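PDB 3TBF: glucosamine--fructose-6-phosphate aminotransferase [isomerizing] from Francisella tularensis subsp. tularensis, which catalyses formation of glucosamine 6-phosphate from fructose 6-phosphate and glutamine, its C-terminal SIS-domain part, the fragment present here, probably performing the sugar isomerisation. Local coordinates for residues 85-88 against 94-97; 103-108 against 119-124; 222-227 against 349-354; 16-21 against 343-348. One frame throughout, in Å; residues are numbered along the deposited sequence.

In the fold
Interactions 1 and 2 lie in the first SIS domain, interaction 3 lies in the second, and interaction 4 joins helices near the two ends of the chain. The first two touch each other; interaction 1 is a salt bridge at the edge of the sheet facing the second subunit, whereas interaction 2 is a buried aromatic packing of helix on strand. Interactions 3 and 4 share helix 335-355 and meet where Phe-224 packs against Leu-347. Interaction 3, partly exposed, fits a turn to the helix by apolar contact; interaction 4 is buried, yet its polar amides pair with each other. The centres of interactions 2 and 3 lie about 39 Å apart, on opposite sides of the chain's centre.

Interaction 1: residues 85-88 against 94-97; sequences SVEI and YRDN
At the edge of the parallel sheet of the first SIS domain, Glu-87 on strand 84-88 and Arg-95 in the loop after helix 89-92 form a two-point salt bridge beside the second subunit. Arg-95 offers the side of its guanidinium that carries NE and NH2, and each nitrogen takes one carboxylate oxygen. NE reaches Glu-87 OE2 at 2.9 Å, with an N-H...O angle of 168°, while NH2 donates to Glu-87 OE1 at 3.0 Å. Both oxygens use their syn lone pairs, and the carboxylate and guanidinium planes are only 18° apart, nearly coplanar, so the pair meets edge to edge. The Glu-87 chain runs extended beyond CG, whereas Arg-95 bends at its third torsion (chi3 83°), which turns the NE edge toward the carboxylate. The length of both residues suits the place, since they must bridge from an edge strand to a separate loop. The remaining terminal nitrogen, NH1, forms a salt bridge with Glu-77 of the second subunit, and Tyr-74 of that subunit packs on Arg-95. Glu-87 OE1 has a weak, long ion pair with Lys-73 of the second subunit. With two straight bonds fixing the guanidinium's rotation and acidic partners on two sides, the largely buried arginine probably stays charged, linking strand 84-88, through Glu-87, to the neighbouring subunit.

Interaction 2: residues 103-108 against 119-124; sequences SLFVSI and ESLRKS
The strand segment 103-108 and the helix segment 119-124 run nearly antiparallel, at 166°, with axes 9.5 Å apart and Phe-105 and Ser-124 as the residues whose CA atoms come nearest. They are the first strand and the helix of a beta-alpha-beta crossover that continues into strand 129-136, within the flavodoxin-type alpha-beta-alpha sandwich of the first SIS domain. Phe-105 supplies the strand's whole share of the close packing. Its CG lies opposite the backbone N (chi1 -176°), which sends the ring out from the sheet toward the helix, where a large flat group can fill the distance between the two layers. Ser-124 CB sits over one ring face, 4.0 Å from the centroid, in a CH-pi contact. Ring atom CZ comes obliquely to the helix backbone, 3.6 Å from Ser-120 C, and lies 3.8 Å from Ser-120 CB. Farther round the rim, Phe-105 CD1 meets Leu-121 CD1 at 3.8 Å. Small serines suit these two helix positions because they let the ring approach the main chain closely, while leucine adds apolar bulk beside it. Tyr-129 of the next strand adds an edge-to-face ring contact, and Val-60 of strand 56-61 packs on Phe-105. The hydroxyls turn back to their own helix: Ser-120 OG is hydrogen-bonded to Asp-116 O, and Ser-124 OG donates to Leu-121 O at 2.6 Å, aimed at a lone pair within that carbonyl's plane.

Interaction 3: residues 222-227 against 349-354; sequences EYFSDK and YHVAII
An apolar contact, with Phe-224 and Ser-225 meeting Val-351 and Ile-354, seats the turn leading into strand 229-234 on the last long helix, 335-355, of the second SIS domain. The turn side begins as a short 3-10 segment and passes into a type I beta turn from Phe-224 to Lys-227. Val-351 points at it, both its methyls facing Phe-224 CB: CG1 lies 3.8 Å from that CB atom, and CG2 is 3.9 Å from both Phe-224 CB and Phe-224 CG. The far end of the Phe-224 ring leads away from this helix segment, and the ring packs on Pro-278 and Val-280, so one residue joins the helix to the sheet. Nearer the surface, Ile-354 spreads its two arms along the turn. Its CG2 presses on Ser-225 CB at 3.4 Å, tighter than usual carbon contact, and its CD1 comes within 4.0 Å of Glu-222 CG, the two side chains crossing at about a right angle. A branched residue suits this spot because each branch finds a separate partner. Ser-225 braces its own turn: chi1 of 55° folds OG back over the main chain, and OG donates to Glu-222 O at 3.1 Å, nearly in line with the carbonyl. That oxygen also receives Ser-225 N. Lys-355, next on the helix, bonds through NZ to the carbonyl oxygens of Ser-225 and Lys-227. Glu-222 O is thus served within the turn, and the carbonyls of Ser-225 and Lys-227 by Lys-355, so the contact between the two segments rests on apolar fit.

Interaction 4: residues 16-21 against 343-348; sequences KEIYEQ and PLQLLS
Gln-345 meets Ile-18 first and Gln-21 last. Its CB rests 3.9 Å from Ile-18 CD1, the two side chains sliding past each other in opposite directions. CG stands anti to the carbonyl carbon (chi1 -55°), and the extended chain beyond it carries the amide carbon CD to the amide of Gln-21. There OE1 accepts from Gln-21 NE2 at 2.8 Å, along an in-plane lone pair, with an N-H...O angle of 162°. Gln-345 NE2 in turn donates to Gln-21 OE1 at 3.0 Å. The two amides approach from opposite directions with their planes 26° apart, a reciprocal pair that suits glutamines in a buried place, because each supplies both a donor and an acceptor. Helix 13-19, through Ile-18, and the start of helix 21-30, through Gln-21, are joined here to helix 335-355, the last helix of the second SIS domain, so the contact ties together two distant ends of the sequence. Gln-21 is held further: its NE2 also donates to Ile-18 O at 2.8 Å, and its OE1 is hydrogen-bonded to Thr-168 on helix 165-184. The Ile-18 carbonyl can only accept, which sets NE2 on its side of the Gln-21 amide. Alongside the polar pair, Ile-18 turns its other branch to a neighbouring leucine, with CG2 touching Leu-346 CD2 at 3.9 Å, while Leu-346 also packs on Ile-217 of helix 214-221.

Interaction 1: residues 85-88 against 94-97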
loop_
_atom_site.group_PDB
_atom_site.type_symbol
_atom_site.label_atom_id
_atom_site.label_comp_id
_atom_site.label_asym_id
_atom_site.label_seq_id
_atom_site.Cartn_x
_atom_site.Cartn_y
_atom_site.Cartn_z
ATOM N N SER A 85 -8.695 9.785 -2.021
ATOM C CA SER A 85 -8.095 8.713 -1.267
ATOM C C SER A 85 -8.502 7.352 -1.835
ATOM O O SER A 85 -9.577 7.204 -2.464
ATOM C CB SER A 85 -8.450 8.813 0.216
ATOM O OG SER A 85 -9.823 8.637 0.395
ATOM N N VAL A 86 -7.632 6.363 -1.679
ATOM C CA VAL A 86 -7.960 5.114 -2.240
ATOM C C VAL A 86 -7.802 4.060 -1.200
ATOM O O VAL A 86 -6.732 3.946 -0.650
ATOM C CB VAL A 86 -7.086 4.748 -3.444
ATOM C CG1 VAL A 86 -7.594 3.433 -3.995
ATOM C CG2 VAL A 86 -7.199 5.797 -4.548
ATOM N N GLU A 87 -8.838 3.244 -0.987
ATOM C CA GLU A 87 -8.761 2.260 0.063
ATOM C C GLU A 87 -9.255 0.870 -0.306
ATOM O O GLU A 87 -10.235 0.710 -1.026
ATOM C CB GLU A 87 -9.478 2.774 1.310
ATOM C CG GLU A 87 -8.851 2.143 2.643
ATOM C CD GLU A 87 -9.339 2.818 3.937
ATOM O OE1 GLU A 87 -9.485 4.077 3.933
ATOM O OE2 GLU A 87 -9.538 2.078 4.938
ATOM N N ILE A 88 -8.577 -0.137 0.205
ATOM C CA ILE A 88 -9.026 -1.494 0.067
ATOM C C ILE A 88 -10.359 -1.778 0.781
ATOM O O ILE A 88 -10.558 -1.493 1.987
ATOM C CB ILE A 88 -7.963 -2.478 0.566
ATOM C CG1 ILE A 88 -6.777 -2.461 -0.382
ATOM C CG2 ILE A 88 -8.482 -3.926 0.485
ATOM C CD1 ILE A 88 -5.467 -2.490 0.329
ATOM N N TYR A 94 -14.786 -2.582 7.646
ATOM C CA TYR A 94 -14.808 -2.834 9.080
ATOM C C TYR A 94 -14.101 -1.782 9.893
ATOM O O TYR A 94 -14.047 -1.905 11.077
ATOM C CB TYR A 94 -14.168 -4.175 9.350
ATOM C CG TYR A 94 -14.884 -5.325 8.686
ATOM C CD1 TYR A 94 -14.265 -6.055 7.668
ATOM C CD2 TYR A 94 -16.178 -5.681 9.060
ATOM C CE1 TYR A 94 -14.912 -7.078 7.017
ATOM C CE2 TYR A 94 -16.850 -6.737 8.422
ATOM C CZ TYR A 94 -16.203 -7.419 7.398
ATOM O OH TYR A 94 -16.843 -8.455 6.769
ATOM N N ARG A 95 -13.602 -0.720 9.286
ATOM C CA ARG A 95 -12.821 0.260 9.999
ATOM C C ARG A 95 -13.698 1.421 10.397
ATOM O O ARG A 95 -14.642 1.774 9.716
ATOM C CB ARG A 95 -11.691 0.752 9.110
ATOM C CG ARG A 95 -10.818 1.805 9.676
ATOM C CD ARG A 95 -9.610 2.007 8.807
ATOM N NE ARG A 95 -9.806 2.893 7.662
ATOM C CZ ARG A 95 -10.031 4.209 7.764
ATOM N NH1 ARG A 95 -10.124 4.803 8.957
ATOM N NH2 ARG A 95 -10.199 4.939 6.677
ATOM N N ASP A 96 -13.340 2.035 11.510
ATOM C CA ASP A 96 -14.100 3.124 12.053
ATOM C C ASP A 96 -13.570 4.440 11.444
ATOM O O ASP A 96 -12.729 5.126 12.065
ATOM C CB ASP A 96 -13.927 3.066 13.567
ATOM C CG ASP A 96 -15.056 3.720 14.306
ATOM O OD1 ASP A 96 -15.554 4.722 13.738
ATOM O OD2 ASP A 96 -15.428 3.245 15.441
ATOM N N ASN A 97 -14.028 4.778 10.234
ATOM C CA ASN A 97 -13.471 5.899 9.484
ATOM C C ASN A 97 -14.301 7.177 9.541
ATOM O O ASN A 97 -15.468 7.171 9.940
ATOM C CB ASN A 97 -13.287 5.524 8.024
ATOM C CG ASN A 97 -14.606 5.300 7.317
ATOM O OD1 ASN A 97 -15.488 4.603 7.823
ATOM N ND2 ASN A 97 -14.752 5.893 6.143
#

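Interaction 2: residues 103-108 against 119-124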
loop_
_atom_site.group_PDB
_atom_site.type_symbol
_atom_site.label_atom_id
_atom_site.label_comp_id
_atom_site.label_asym_id
_atom_site.label_seq_id
_atom_site.Cartn_x
_atom_site.Cartn_y
_atom_site.Cartn_z
ATOM N N SER A 103 -17.715 14.404 0.267
ATOM C CA SER A 103 -17.024 13.233 -0.209
ATOM C C SER A 103 -17.889 12.429 -1.157
ATOM O O SER A 103 -19.033 12.128 -0.830
ATOM C CB SER A 103 -16.653 12.345 0.961
ATOM O OG SER A 103 -15.289 12.457 1.203
ATOM N N LEU A 104 -17.330 12.055 -2.301
ATOM C CA LEU A 104 -18.017 11.184 -3.244
ATOM C C LEU A 104 -17.451 9.800 -3.070
ATOM O O LEU A 104 -16.239 9.630 -3.045
ATOM C CB LEU A 104 -17.768 11.665 -4.678
ATOM C CG LEU A 104 -18.391 10.863 -5.801
ATOM C CD1 LEU A 104 -19.917 11.032 -5.728
ATOM C CD2 LEU A 104 -17.796 11.258 -7.148
ATOM N N PHE A 105 -18.325 8.832 -2.881
ATOM C CA PHE A 105 -17.955 7.440 -2.753
ATOM C C PHE A 105 -17.924 6.816 -4.158
ATOM O O PHE A 105 -18.915 6.771 -4.859
ATOM C CB PHE A 105 -18.957 6.709 -1.842
ATOM C CG PHE A 105 -18.605 5.280 -1.582
ATOM C CD1 PHE A 105 -18.926 4.286 -2.503
ATOM C CD2 PHE A 105 -17.920 4.917 -0.453
ATOM C CE1 PHE A 105 -18.574 2.947 -2.271
ATOM C CE2 PHE A 105 -17.599 3.574 -0.205
ATOM C CZ PHE A 105 -17.905 2.603 -1.137
ATOM N N VAL A 106 -16.747 6.404 -4.599
ATOM C CA VAL A 106 -16.559 5.808 -5.903
ATOM C C VAL A 106 -16.125 4.376 -5.682
ATOM O O VAL A 106 -15.123 4.125 -4.998
ATOM C CB VAL A 106 -15.479 6.503 -6.665
ATOM C CG1 VAL A 106 -15.165 5.747 -8.006
ATOM C CG2 VAL A 106 -15.867 7.924 -6.915
ATOM N N SER A 107 -16.901 3.427 -6.201
ATOM C CA SER A 107 -16.480 2.045 -6.202
ATOM C C SER A 107 -16.092 1.574 -7.622
ATOM O O SER A 107 -16.506 2.126 -8.643
ATOM C CB SER A 107 -17.570 1.175 -5.623
ATOM O OG SER A 107 -18.738 1.251 -6.372
ATOM N N ILE A 108 -15.171 0.635 -7.682
ATOM C CA ILE A 108 -14.758 0.116 -8.956
ATOM C C ILE A 108 -14.927 -1.384 -8.906
ATOM O O ILE A 108 -14.430 -2.013 -7.995
ATOM C CB ILE A 108 -13.294 0.432 -9.228
ATOM C CG1 ILE A 108 -13.015 1.948 -9.085
ATOM C CG2 ILE A 108 -12.929 -0.029 -10.641
ATOM C CD1 ILE A 108 -11.551 2.319 -9.173
ATOM N N GLU A 119 -20.537 -4.122 0.159
ATOM C CA GLU A 119 -20.898 -3.788 1.527
ATOM C C GLU A 119 -20.309 -2.437 1.999
ATOM O O GLU A 119 -20.871 -1.811 2.878
ATOM C CB GLU A 119 -20.482 -4.911 2.454
ATOM C CG GLU A 119 -21.230 -6.214 2.188
ATOM C CD GLU A 119 -22.706 -6.110 2.553
ATOM O OE1 GLU A 119 -23.067 -5.211 3.371
ATOM O OE2 GLU A 119 -23.488 -6.934 1.994
ATOM N N SER A 120 -19.179 -1.991 1.433
ATOM C CA SER A 120 -18.683 -0.635 1.687
ATOM C C SER A 120 -19.650 0.377 1.113
ATOM O O SER A 120 -19.904 1.411 1.724
ATOM C CB SER A 120 -17.294 -0.407 1.091
ATOM O OG SER A 120 -16.347 -1.205 1.755
ATOM N N LEU A 121 -20.241 0.088 -0.041
ATOM C CA LEU A 121 -21.205 1.032 -0.533
ATOM C C LEU A 121 -22.395 1.110 0.456
ATOM O O LEU A 121 -22.833 2.191 0.838
ATOM C CB LEU A 121 -21.605 0.718 -1.965
ATOM C CG LEU A 121 -22.775 1.515 -2.566
ATOM C CD1 LEU A 121 -22.463 2.979 -2.656
ATOM C CD2 LEU A 121 -23.221 0.973 -3.937
ATOM N N ARG A 122 -22.878 -0.027 0.924
ATOM C CA ARG A 122 -24.049 -0.023 1.798
ATOM C C ARG A 122 -23.785 0.730 3.080
ATOM O O ARG A 122 -24.649 1.464 3.560
ATOM C CB ARG A 122 -24.530 -1.440 2.082
ATOM C CG ARG A 122 -25.201 -2.009 0.848
ATOM C CD ARG A 122 -25.244 -3.506 0.848
ATOM N NE ARG A 122 -25.966 -3.969 -0.343
ATOM C CZ ARG A 122 -26.208 -5.247 -0.630
ATOM N NH1 ARG A 122 -25.776 -6.204 0.185
ATOM N NH2 ARG A 122 -26.871 -5.574 -1.730
ATOM N N LYS A 123 -22.584 0.577 3.613
ATOM C CA LYS A 123 -22.203 1.296 4.802
ATOM C C LYS A 123 -22.143 2.797 4.537
ATOM O O LYS A 123 -22.607 3.599 5.349
ATOM C CB LYS A 123 -20.877 0.730 5.333
ATOM C CG LYS A 123 -20.026 1.687 6.129
ATOM C CD LYS A 123 -18.816 1.001 6.799
ATOM C CE LYS A 123 -17.621 2.010 6.894
ATOM N NZ LYS A 123 -16.720 1.652 8.000
ATOM N N SER A 124 -21.633 3.178 3.378
ATOM C CA SER A 124 -21.468 4.593 3.031
ATOM C C SER A 124 -22.784 5.373 3.067
ATOM O O SER A 124 -22.808 6.595 3.191
ATOM C CB SER A 124 -20.833 4.707 1.640
ATOM O OG SER A 124 -21.816 4.610 0.660
#

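Interaction 3: residues 222-227 against 349-354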
loop_
_atom_site.group_PDB
_atom_site.type_symbol
_atom_site.label_atom_id
_atom_site.label_comp_id
_atom_site.label_asym_id
_atom_site.label_seq_id
_atom_site.Cartn_x
_atom_site.Cartn_y
_atom_site.Cartn_z
ATOM N N GLU A 222 11.110 -17.475 -21.247
ATOM C CA GLU A 222 11.851 -18.716 -20.926
ATOM C C GLU A 222 12.760 -18.507 -19.702
ATOM O O GLU A 222 12.922 -19.408 -18.885
ATOM C CB GLU A 222 12.704 -19.187 -22.108
ATOM C CG GLU A 222 11.879 -19.775 -23.286
ATOM C CD GLU A 222 12.491 -19.531 -24.720
ATOM O OE1 GLU A 222 13.572 -18.898 -24.861
ATOM O OE2 GLU A 222 11.869 -19.979 -25.727
ATOM N N TYR A 223 13.319 -17.300 -19.583
ATOM C CA TYR A 223 14.098 -16.903 -18.421
ATOM C C TYR A 223 13.382 -17.201 -17.074
ATOM O O TYR A 223 14.053 -17.405 -16.074
ATOM C CB TYR A 223 14.503 -15.418 -18.522
ATOM C CG TYR A 223 15.344 -14.946 -17.370
ATOM C CD1 TYR A 223 16.698 -15.266 -17.287
ATOM C CD2 TYR A 223 14.782 -14.194 -16.336
ATOM C CE1 TYR A 223 17.470 -14.841 -16.203
ATOM C CE2 TYR A 223 15.557 -13.770 -15.246
ATOM C CZ TYR A 223 16.885 -14.110 -15.190
ATOM O OH TYR A 223 17.625 -13.705 -14.101
ATOM N N PHE A 224 12.051 -17.281 -17.051
ATOM C CA PHE A 224 11.329 -17.370 -15.790
ATOM C C PHE A 224 11.016 -18.813 -15.398
ATOM O O PHE A 224 10.433 -19.054 -14.323
ATOM C CB PHE A 224 10.033 -16.547 -15.798
ATOM C CG PHE A 224 10.241 -15.043 -15.757
ATOM C CD1 PHE A 224 10.679 -14.362 -16.870
ATOM C CD2 PHE A 224 9.942 -14.310 -14.609
ATOM C CE1 PHE A 224 10.841 -13.000 -16.872
ATOM C CE2 PHE A 224 10.105 -12.930 -14.576
ATOM C CZ PHE A 224 10.565 -12.267 -15.714
ATOM N N SER A 225 11.413 -19.779 -16.220
ATOM C CA SER A 225 10.955 -21.168 -15.987
ATOM C C SER A 225 11.407 -21.761 -14.657
ATOM O O SER A 225 10.674 -22.533 -14.061
ATOM C CB SER A 225 11.393 -22.098 -17.123
ATOM O OG SER A 225 12.789 -22.023 -17.300
ATOM N N ASP A 226 12.608 -21.400 -14.212
ATOM C CA ASP A 226 13.135 -21.884 -12.940
ATOM C C ASP A 226 13.087 -20.857 -11.795
ATOM O O ASP A 226 13.688 -21.095 -10.738
ATOM C CB ASP A 226 14.567 -22.402 -13.105
ATOM C CG ASP A 226 15.558 -21.301 -13.455
ATOM O OD1 ASP A 226 15.147 -20.155 -13.745
ATOM O OD2 ASP A 226 16.777 -21.598 -13.446
ATOM N N LYS A 227 12.355 -19.759 -11.989
ATOM C CA LYS A 227 12.355 -18.652 -11.051
ATOM C C LYS A 227 11.155 -18.707 -10.137
ATOM O O LYS A 227 10.038 -19.014 -10.597
ATOM C CB LYS A 227 12.366 -17.326 -11.797
ATOM C CG LYS A 227 13.584 -17.111 -12.668
ATOM C CD LYS A 227 14.916 -17.301 -11.891
ATOM C CE LYS A 227 16.132 -16.914 -12.723
ATOM N NZ LYS A 227 16.248 -17.776 -13.903
ATOM N N TYR A 349 1.079 -13.927 -19.152
ATOM C CA TYR A 349 0.528 -14.995 -19.974
ATOM C C TYR A 349 1.588 -15.990 -20.385
ATOM O O TYR A 349 1.457 -17.171 -20.134
ATOM C CB TYR A 349 -0.175 -14.444 -21.208
ATOM C CG TYR A 349 -0.585 -15.537 -22.170
ATOM C CD1 TYR A 349 -1.750 -16.292 -21.965
ATOM C CD2 TYR A 349 0.211 -15.834 -23.296
ATOM C CE1 TYR A 349 -2.127 -17.309 -22.863
ATOM C CE2 TYR A 349 -0.146 -16.854 -24.184
ATOM C CZ TYR A 349 -1.317 -17.591 -23.961
ATOM O OH TYR A 349 -1.633 -18.587 -24.839
ATOM N N HIS A 350 2.647 -15.532 -21.009
ATOM C CA HIS A 350 3.670 -16.468 -21.442
ATOM C C HIS A 350 4.414 -17.212 -20.326
ATOM O O HIS A 350 4.771 -18.375 -20.508
ATOM C CB HIS A 350 4.665 -15.763 -22.313
ATOM C CG HIS A 350 4.092 -15.362 -23.625
ATOM N ND1 HIS A 350 3.632 -16.277 -24.546
ATOM C CD2 HIS A 350 3.881 -14.144 -24.166
ATOM C CE1 HIS A 350 3.192 -15.637 -25.616
ATOM N NE2 HIS A 350 3.338 -14.340 -25.412
ATOM N N VAL A 351 4.631 -16.572 -19.167
ATOM C CA VAL A 351 5.336 -17.233 -18.100
ATOM C C VAL A 351 4.432 -18.313 -17.541
ATOM O O VAL A 351 4.901 -19.384 -17.160
ATOM C CB VAL A 351 5.775 -16.239 -17.066
ATOM C CG1 VAL A 351 6.249 -16.922 -15.770
ATOM C CG2 VAL A 351 6.825 -15.364 -17.692
ATOM N N ALA A 352 3.127 -18.063 -17.582
ATOM C CA ALA A 352 2.147 -19.064 -17.157
ATOM C C ALA A 352 2.206 -20.276 -18.044
ATOM O O ALA A 352 2.175 -21.406 -17.552
ATOM C CB ALA A 352 0.743 -18.497 -17.158
ATOM N N ILE A 353 2.317 -20.062 -19.341
ATOM C CA ILE A 353 2.438 -21.197 -20.255
ATOM C C ILE A 353 3.726 -22.001 -19.995
ATOM O O ILE A 353 3.683 -23.218 -19.839
ATOM C CB ILE A 353 2.402 -20.782 -21.710
ATOM C CG1 ILE A 353 1.075 -20.082 -22.017
ATOM C CG2 ILE A 353 2.579 -22.013 -22.629
ATOM C CD1 ILE A 353 -0.104 -20.907 -21.797
ATOM N N ILE A 354 4.855 -21.307 -19.915
ATOM C CA ILE A 354 6.121 -21.928 -19.497
ATOM C C ILE A 354 5.994 -22.762 -18.220
ATOM O O ILE A 354 6.503 -23.846 -18.148
ATOM C CB ILE A 354 7.206 -20.877 -19.235
ATOM C CG1 ILE A 354 7.672 -20.226 -20.548
ATOM C CG2 ILE A 354 8.384 -21.505 -18.530
ATOM C CD1 ILE A 354 8.590 -21.067 -21.370
#

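Interaction 4: residues 16-21 against 343-348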
loop_
_atom_site.group_PDB
_atom_site.type_symbol
_atom_site.label_atom_id
_atom_site.label_comp_id
_atom_site.label_asym_id
_atom_site.label_seq_id
_atom_site.Cartn_x
_atom_site.Cartn_y
_atom_site.Cartn_z
ATOM N N LYS A 16 -7.056 -13.940 -26.063
ATOM C CA LYS A 16 -8.075 -13.182 -26.815
ATOM C C LYS A 16 -8.407 -11.847 -26.134
ATOM O O LYS A 16 -8.587 -10.829 -26.804
ATOM C CB LYS A 16 -9.368 -13.971 -26.920
ATOM C CG LYS A 16 -10.513 -13.131 -27.472
ATOM C CD LYS A 16 -11.749 -13.928 -27.628
ATOM C CE LYS A 16 -12.637 -13.867 -26.416
ATOM N NZ LYS A 16 -13.730 -12.874 -26.704
ATOM N N GLU A 17 -8.481 -11.869 -24.801
ATOM C CA GLU A 17 -8.922 -10.712 -24.067
ATOM C C GLU A 17 -7.857 -9.670 -24.055
ATOM O O GLU A 17 -8.146 -8.489 -24.100
ATOM C CB GLU A 17 -9.388 -11.090 -22.674
ATOM C CG GLU A 17 -10.824 -11.675 -22.720
ATOM C CD GLU A 17 -11.122 -12.758 -21.656
ATOM O OE1 GLU A 17 -10.568 -12.679 -20.532
ATOM O OE2 GLU A 17 -11.931 -13.682 -21.950
ATOM N N ILE A 18 -6.612 -10.086 -24.021
ATOM C CA ILE A 18 -5.545 -9.126 -24.097
ATOM C C ILE A 18 -5.622 -8.459 -25.452
ATOM O O ILE A 18 -5.446 -7.250 -25.544
ATOM C CB ILE A 18 -4.209 -9.791 -23.932
ATOM C CG1 ILE A 18 -4.016 -10.196 -22.482
ATOM C CG2 ILE A 18 -3.141 -8.874 -24.324
ATOM C CD1 ILE A 18 -2.837 -11.091 -22.255
ATOM N N TYR A 19 -5.929 -9.241 -26.484
ATOM C CA TYR A 19 -6.023 -8.700 -27.842
ATOM C C TYR A 19 -7.307 -7.977 -28.147
ATOM O O TYR A 19 -7.358 -7.354 -29.170
ATOM C CB TYR A 19 -5.787 -9.761 -28.905
ATOM C CG TYR A 19 -4.328 -9.943 -29.183
ATOM C CD1 TYR A 19 -3.546 -10.730 -28.370
ATOM C CD2 TYR A 19 -3.733 -9.339 -30.272
ATOM C CE1 TYR A 19 -2.196 -10.918 -28.638
ATOM C CE2 TYR A 19 -2.396 -9.531 -30.556
ATOM C CZ TYR A 19 -1.630 -10.333 -29.728
ATOM O OH TYR A 19 -0.276 -10.501 -29.963
ATOM N N GLU A 20 -8.310 -8.027 -27.266
ATOM C CA GLU A 20 -9.519 -7.219 -27.450
ATOM C C GLU A 20 -9.349 -5.807 -26.907
ATOM O O GLU A 20 -10.221 -4.973 -27.021
ATOM C CB GLU A 20 -10.666 -7.834 -26.686
ATOM C CG GLU A 20 -11.368 -9.000 -27.330
ATOM C CD GLU A 20 -12.611 -9.422 -26.515
ATOM O OE1 GLU A 20 -12.475 -10.150 -25.501
ATOM O OE2 GLU A 20 -13.726 -9.003 -26.885
ATOM N N GLN A 21 -8.226 -5.516 -26.272
ATOM C CA GLN A 21 -8.129 -4.269 -25.530
ATOM C C GLN A 21 -8.198 -3.038 -26.379
ATOM O O GLN A 21 -8.760 -2.059 -25.996
ATOM C CB GLN A 21 -6.885 -4.271 -24.625
ATOM C CG GLN A 21 -7.102 -5.153 -23.426
ATOM C CD GLN A 21 -5.927 -5.266 -22.562
ATOM O OE1 GLN A 21 -5.940 -4.858 -21.367
ATOM N NE2 GLN A 21 -4.906 -5.901 -23.096
ATOM N N PRO A 343 2.372 -5.142 -21.979
ATOM C CA PRO A 343 3.502 -6.011 -21.934
ATOM C C PRO A 343 3.510 -6.842 -20.678
ATOM O O PRO A 343 3.982 -7.978 -20.693
ATOM C CB PRO A 343 4.719 -5.033 -21.879
ATOM C CG PRO A 343 4.244 -3.699 -22.257
ATOM C CD PRO A 343 2.755 -3.752 -22.354
ATOM N N LEU A 344 3.041 -6.263 -19.574
ATOM C CA LEU A 344 3.071 -6.945 -18.333
ATOM C C LEU A 344 2.011 -8.036 -18.379
ATOM O O LEU A 344 2.188 -9.119 -17.819
ATOM C CB LEU A 344 2.853 -5.946 -17.215
ATOM C CG LEU A 344 3.840 -4.762 -17.122
ATOM C CD1 LEU A 344 3.619 -3.931 -15.829
ATOM C CD2 LEU A 344 5.286 -5.259 -17.179
ATOM N N GLN A 345 0.909 -7.804 -19.077
ATOM C CA GLN A 345 -0.112 -8.862 -19.168
ATOM C C GLN A 345 0.442 -9.968 -20.016
ATOM O O GLN A 345 0.239 -11.125 -19.700
ATOM C CB GLN A 345 -1.407 -8.388 -19.785
ATOM C CG GLN A 345 -2.011 -7.226 -19.121
ATOM C CD GLN A 345 -3.094 -6.580 -19.948
ATOM O OE1 GLN A 345 -3.003 -6.477 -21.183
ATOM N NE2 GLN A 345 -4.158 -6.164 -19.268
ATOM N N LEU A 346 1.126 -9.617 -21.102
ATOM C CA LEU A 346 1.677 -10.622 -22.007
ATOM C C LEU A 346 2.767 -11.442 -21.316
ATOM O O LEU A 346 2.879 -12.653 -21.501
ATOM C CB LEU A 346 2.210 -9.969 -23.263
ATOM C CG LEU A 346 1.174 -9.477 -24.296
ATOM C CD1 LEU A 346 1.824 -8.785 -25.523
ATOM C CD2 LEU A 346 0.331 -10.588 -24.810
ATOM N N LEU A 347 3.523 -10.792 -20.464
ATOM C CA LEU A 347 4.557 -11.450 -19.732
ATOM C C LEU A 347 3.950 -12.490 -18.872
ATOM O O LEU A 347 4.457 -13.614 -18.784
ATOM C CB LEU A 347 5.312 -10.461 -18.867
ATOM C CG LEU A 347 6.538 -11.058 -18.107
ATOM C CD1 LEU A 347 7.557 -11.750 -19.040
ATOM C CD2 LEU A 347 7.225 -10.010 -17.233
ATOM N N SER A 348 2.873 -12.134 -18.202
ATOM C CA SER A 348 2.310 -13.056 -17.257
ATOM C C SER A 348 1.648 -14.201 -17.986
ATOM O O SER A 348 1.675 -15.326 -17.502
ATOM C CB SER A 348 1.319 -12.380 -16.283
ATOM O OG SER A 348 0.066 -12.183 -16.936
#